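Local coordinates for double-stranded RNA-binding protein 1 (Arabidopsis thaliana, PDB 3ADJ), which binds double-stranded RNA and assists DICER-LIKE 1 in the accurate processing of primary and precursor microRNAs in the nucleus, at residues A14-Q27 against T36-K48. Numbering follows the deposited sequence.
Sequences AQKMNYAIPLYQCQ and TQFTCTVEIGGIK
Leu23, Gln25 and Gln27 pair with Glu43, Thr41 and Thr39 in antiparallel register, each giving and taking one backbone hydrogen bond, and strands 23-27 and 36-44 run at 161° to each other. Between these pairs lie the non-hydrogen-bonded ones, Tyr24 with Val42 and Cys26 with Cys40, whose side chains share the face turned to the helices. This is the alpha-beta-beta-beta-alpha fold of a double-stranded RNA-binding domain, here the second of the protein, with both helices on one face of the sheet. With CG anti to the carbonyl carbon (chi1 -65°), the Tyr24 ring lies alongside Val42, whose CG2 meets CD2 and CE2 obliquely; the two cysteine SG atoms also meet. Pro22 CB packs 3.5 Å from Ile44 CG1, and both residues also touch Leu10 of helix 4-15. Without the Tyr24 ring, as with an alanine here, a gap would probably open between Val42 and helix 4-15, where the ring also touches Lys7 and Leu10. On the other face CB of Gln25 and CB of Thr41 meet at 4.0 Å, while Gln27 NE2 makes a weak hydrogen bond to Gln25 OE1. Beyond the strands, Gly45 CA sits over one face of the Tyr19 ring, 3.6 Å from its centroid, in a CH-pi contact.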
loop_
_atom_site.group_PDB
_atom_site.type_symbol
_atom_site.label_atom_id
_atom_site.label_comp_id
_atom_site.label_asym_id
_atom_site.label_seq_id
_atom_site.Cartn_x
_atom_site.Cartn_y
_atom_site.Cartn_z
ATOM N N ALA A 14 13.236 -3.945 -0.531
ATOM C CA ALA A 14 12.923 -5.352 -0.339
ATOM C C ALA A 14 14.169 -6.195 -0.564
ATOM O O ALA A 14 14.309 -7.274 0.017
ATOM C CB ALA A 14 11.831 -5.769 -1.272
ATOM N N GLN A 15 15.072 -5.690 -1.406
ATOM C CA GLN A 15 16.346 -6.363 -1.664
ATOM C C GLN A 15 17.396 -5.924 -0.648
ATOM O O GLN A 15 18.138 -6.754 -0.120
ATOM C CB GLN A 15 16.825 -6.098 -3.098
ATOM C CG GLN A 15 15.943 -6.747 -4.174
ATOM C CD GLN A 15 16.118 -6.097 -5.578
ATOM O OE1 GLN A 15 16.873 -4.982 -5.727
ATOM N NE2 GLN A 15 15.190 -6.594 -6.538
ATOM N N LYS A 16 17.442 -4.619 -0.373
ATOM C CA LYS A 16 18.319 -4.055 0.664
ATOM C C LYS A 16 18.045 -4.654 2.042
ATOM O O LYS A 16 18.742 -4.344 3.013
ATOM C CB LYS A 16 18.169 -2.529 0.735
ATOM C CG LYS A 16 19.235 -1.740 -0.021
ATOM C CD LYS A 16 19.223 -0.285 0.435
ATOM C CE LYS A 16 20.442 0.484 -0.053
ATOM N NZ LYS A 16 20.624 1.738 0.752
ATOM N N MET A 17 17.025 -5.510 2.118
ATOM C CA MET A 17 16.656 -6.136 3.375
ATOM C C MET A 17 16.526 -7.654 3.269
ATOM O O MET A 17 16.449 -8.324 4.301
ATOM C CB MET A 17 15.373 -5.509 3.944
ATOM C CG MET A 17 15.480 -4.007 4.288
ATOM S SD MET A 17 16.670 -3.622 5.596
ATOM C CE MET A 17 17.330 -2.029 5.012
ATOM N N ASN A 18 16.498 -8.185 2.041
ATOM C CA ASN A 18 16.539 -9.643 1.785
ATOM C C ASN A 18 15.190 -10.318 1.497
ATOM O O ASN A 18 15.134 -11.540 1.298
ATOM C CB ASN A 18 17.284 -10.374 2.923
ATOM C CG ASN A 18 17.613 -11.824 2.594
ATOM O OD1 ASN A 18 17.913 -12.175 1.449
ATOM N ND2 ASN A 18 17.573 -12.672 3.614
ATOM N N TYR A 19 14.110 -9.527 1.452
ATOM C CA TYR A 19 12.750 -10.076 1.307
ATOM C C TYR A 19 12.331 -10.382 -0.124
ATOM O O TYR A 19 13.135 -10.298 -1.046
ATOM C CB TYR A 19 11.699 -9.195 1.990
ATOM C CG TYR A 19 11.991 -8.908 3.435
ATOM C CD1 TYR A 19 12.410 -7.645 3.823
ATOM C CD2 TYR A 19 11.867 -9.898 4.414
ATOM C CE1 TYR A 19 12.697 -7.364 5.147
ATOM C CE2 TYR A 19 12.148 -9.622 5.748
ATOM C CZ TYR A 19 12.565 -8.346 6.101
ATOM O OH TYR A 19 12.859 -8.022 7.404
ATOM N N ALA A 20 11.052 -10.719 -0.280
ATOM C CA ALA A 20 10.541 -11.390 -1.467
ATOM C C ALA A 20 9.559 -10.551 -2.283
ATOM O O ALA A 20 8.563 -11.085 -2.802
ATOM C CB ALA A 20 9.888 -12.695 -1.058
ATOM N N ILE A 21 9.829 -9.251 -2.407
ATOM C CA ILE A 21 9.011 -8.389 -3.258
ATOM C C ILE A 21 7.660 -8.073 -2.615
ATOM O O ILE A 21 7.032 -8.951 -2.012
ATOM C CB ILE A 21 8.832 -8.985 -4.699
ATOM C CG1 ILE A 21 9.782 -8.268 -5.675
ATOM C CG2 ILE A 21 7.396 -8.781 -5.216
ATOM C CD1 ILE A 21 9.780 -8.850 -7.070
ATOM N N PRO A 22 7.219 -6.804 -2.738
ATOM C CA PRO A 22 5.975 -6.340 -2.160
ATOM C C PRO A 22 4.742 -6.860 -2.894
ATOM O O PRO A 22 4.662 -6.768 -4.100
ATOM C CB PRO A 22 6.083 -4.823 -2.294
ATOM C CG PRO A 22 7.513 -4.557 -2.657
ATOM C CD PRO A 22 7.917 -5.712 -3.432
ATOM N N LEU A 23 3.800 -7.418 -2.148
ATOM C CA LEU A 23 2.545 -7.886 -2.700
ATOM C C LEU A 23 1.488 -6.853 -2.360
ATOM O O LEU A 23 1.361 -6.459 -1.213
ATOM C CB LEU A 23 2.158 -9.241 -2.095
ATOM C CG LEU A 23 3.168 -10.395 -2.004
ATOM C CD1 LEU A 23 2.665 -11.428 -1.021
ATOM C CD2 LEU A 23 3.499 -11.050 -3.353
ATOM N N TYR A 24 0.747 -6.407 -3.368
ATOM C CA TYR A 24 -0.264 -5.365 -3.207
ATOM C C TYR A 24 -1.629 -6.024 -3.131
ATOM O O TYR A 24 -1.947 -6.914 -3.891
ATOM C CB TYR A 24 -0.199 -4.336 -4.364
ATOM C CG TYR A 24 1.087 -3.545 -4.391
ATOM C CD1 TYR A 24 2.266 -4.108 -4.848
ATOM C CD2 TYR A 24 1.128 -2.229 -3.925
ATOM C CE1 TYR A 24 3.446 -3.391 -4.856
ATOM C CE2 TYR A 24 2.316 -1.488 -3.919
ATOM C CZ TYR A 24 3.463 -2.083 -4.387
ATOM O OH TYR A 24 4.635 -1.379 -4.393
ATOM N N GLN A 25 -2.441 -5.589 -2.194
ATOM C CA GLN A 25 -3.773 -6.122 -2.116
ATOM C C GLN A 25 -4.758 -4.972 -2.143
ATOM O O GLN A 25 -4.372 -3.837 -1.935
ATOM C CB GLN A 25 -3.938 -6.938 -0.850
ATOM C CG GLN A 25 -4.986 -8.002 -0.980
ATOM C CD GLN A 25 -5.618 -8.323 0.325
ATOM O OE1 GLN A 25 -6.197 -7.451 0.975
ATOM N NE2 GLN A 25 -5.526 -9.587 0.725
ATOM N N CYS A 26 -6.024 -5.278 -2.414
ATOM C CA CYS A 26 -7.076 -4.274 -2.503
ATOM C C CYS A 26 -8.356 -4.728 -1.809
ATOM O O CYS A 26 -8.696 -5.907 -1.837
ATOM C CB CYS A 26 -7.367 -3.953 -3.963
ATOM S SG CYS A 26 -7.712 -2.231 -4.225
ATOM N N GLN A 27 -9.055 -3.786 -1.179
ATOM C CA GLN A 27 -10.334 -4.067 -0.528
ATOM C C GLN A 27 -11.384 -3.004 -0.766
ATOM O O GLN A 27 -11.096 -1.929 -1.253
ATOM C CB GLN A 27 -10.152 -4.226 0.966
ATOM C CG GLN A 27 -9.763 -5.601 1.404
ATOM C CD GLN A 27 -8.972 -5.516 2.657
ATOM O OE1 GLN A 27 -9.540 -5.407 3.742
ATOM N NE2 GLN A 27 -7.646 -5.498 2.526
ATOM N N THR A 36 -18.321 4.243 -2.450
ATOM C CA THR A 36 -17.335 3.182 -2.603
ATOM C C THR A 36 -15.952 3.677 -2.161
ATOM O O THR A 36 -15.425 4.648 -2.682
ATOM C CB THR A 36 -17.327 2.640 -4.050
ATOM O OG1 THR A 36 -18.614 2.091 -4.347
ATOM C CG2 THR A 36 -16.288 1.546 -4.249
ATOM N N GLN A 37 -15.367 3.004 -1.180
ATOM C CA GLN A 37 -14.097 3.426 -0.635
ATOM C C GLN A 37 -13.164 2.227 -0.634
ATOM O O GLN A 37 -13.500 1.201 -0.036
ATOM C CB GLN A 37 -14.334 3.938 0.773
ATOM C CG GLN A 37 -13.240 4.816 1.347
ATOM C CD GLN A 37 -13.684 5.492 2.651
ATOM O OE1 GLN A 37 -14.051 6.683 2.665
ATOM N NE2 GLN A 37 -13.662 4.726 3.749
ATOM N N PHE A 38 -12.019 2.355 -1.323
ATOM C CA PHE A 38 -11.018 1.282 -1.471
ATOM C C PHE A 38 -9.922 1.402 -0.428
ATOM O O PHE A 38 -9.333 2.452 -0.301
ATOM C CB PHE A 38 -10.333 1.332 -2.844
ATOM C CG PHE A 38 -11.262 1.558 -4.001
ATOM C CD1 PHE A 38 -11.482 2.840 -4.494
ATOM C CD2 PHE A 38 -11.897 0.492 -4.626
ATOM C CE1 PHE A 38 -12.335 3.064 -5.571
ATOM C CE2 PHE A 38 -12.753 0.715 -5.700
ATOM C CZ PHE A 38 -12.973 2.007 -6.167
ATOM N N THR A 39 -9.630 0.341 0.309
ATOM C CA THR A 39 -8.449 0.324 1.159
ATOM C C THR A 39 -7.437 -0.600 0.489
ATOM O O THR A 39 -7.795 -1.717 0.078
ATOM C CB THR A 39 -8.780 -0.213 2.558
ATOM O OG1 THR A 39 -9.870 0.526 3.113
ATOM C CG2 THR A 39 -7.618 -0.080 3.478
ATOM N N CYS A 40 -6.193 -0.150 0.350
ATOM C CA CYS A 40 -5.176 -0.927 -0.349
ATOM C C CYS A 40 -4.125 -1.336 0.623
ATOM O O CYS A 40 -3.913 -0.667 1.622
ATOM C CB CYS A 40 -4.518 -0.132 -1.479
ATOM S SG CYS A 40 -5.483 -0.053 -3.014
ATOM N N THR A 41 -3.430 -2.424 0.318
ATOM C CA THR A 41 -2.445 -2.981 1.234
ATOM C C THR A 41 -1.132 -3.347 0.553
ATOM O O THR A 41 -1.112 -3.755 -0.613
ATOM C CB THR A 41 -3.040 -4.168 1.930
ATOM O OG1 THR A 41 -3.930 -3.685 2.941
ATOM C CG2 THR A 41 -1.975 -5.015 2.562
ATOM N N VAL A 42 -0.038 -3.172 1.285
ATOM C CA VAL A 42 1.289 -3.535 0.820
ATOM C C VAL A 42 1.987 -4.418 1.858
ATOM O O VAL A 42 2.187 -4.024 2.997
ATOM C CB VAL A 42 2.103 -2.265 0.460
ATOM C CG1 VAL A 42 3.590 -2.536 0.285
ATOM C CG2 VAL A 42 1.561 -1.682 -0.793
ATOM N N GLU A 43 2.339 -5.627 1.448
ATOM C CA GLU A 43 2.982 -6.574 2.333
ATOM C C GLU A 43 4.424 -6.704 1.901
ATOM O O GLU A 43 4.700 -7.067 0.771
ATOM C CB GLU A 43 2.257 -7.924 2.272
ATOM C CG GLU A 43 2.719 -8.959 3.270
ATOM C CD GLU A 43 2.054 -10.322 3.082
ATOM O OE1 GLU A 43 1.681 -10.662 1.934
ATOM O OE2 GLU A 43 1.915 -11.070 4.078
ATOM N N ILE A 44 5.338 -6.353 2.796
ATOM C CA ILE A 44 6.765 -6.557 2.605
ATOM C C ILE A 44 7.320 -7.062 3.930
ATOM O O ILE A 44 7.126 -6.421 4.980
ATOM C CB ILE A 44 7.501 -5.243 2.269
ATOM C CG1 ILE A 44 6.805 -4.484 1.144
ATOM C CG2 ILE A 44 8.941 -5.516 1.889
ATOM C CD1 ILE A 44 6.973 -2.988 1.224
ATOM N N GLY A 45 8.001 -8.205 3.888
ATOM C CA GLY A 45 8.720 -8.716 5.053
ATOM C C GLY A 45 7.926 -9.776 5.763
ATOM O O GLY A 45 8.366 -10.912 5.930
ATOM N N GLY A 46 6.729 -9.393 6.155
ATOM C CA GLY A 46 5.792 -10.268 6.833
ATOM C C GLY A 46 4.831 -9.312 7.491
ATOM O O GLY A 46 4.058 -9.686 8.360
ATOM N N ILE A 47 4.903 -8.058 7.054
ATOM C CA ILE A 47 4.145 -6.974 7.628
ATOM C C ILE A 47 3.301 -6.384 6.543
ATOM O O ILE A 47 3.817 -5.960 5.525
ATOM C CB ILE A 47 5.087 -5.889 8.186
ATOM C CG1 ILE A 47 5.990 -6.486 9.271
ATOM C CG2 ILE A 47 4.295 -4.691 8.698
ATOM C CD1 ILE A 47 6.792 -5.470 10.043
ATOM N N LYS A 48 1.992 -6.371 6.752
ATOM C CA LYS A 48 1.107 -5.673 5.831
ATOM C C LYS A 48 0.965 -4.247 6.301
ATOM O O LYS A 48 0.600 -4.022 7.455
ATOM C CB LYS A 48 -0.286 -6.311 5.796
ATOM C CG LYS A 48 -0.344 -7.817 5.626
ATOM C CD LYS A 48 -1.775 -8.162 5.171
ATOM C CE LYS A 48 -2.139 -9.642 5.439
ATOM N NZ LYS A 48 -3.612 -9.913 5.250
#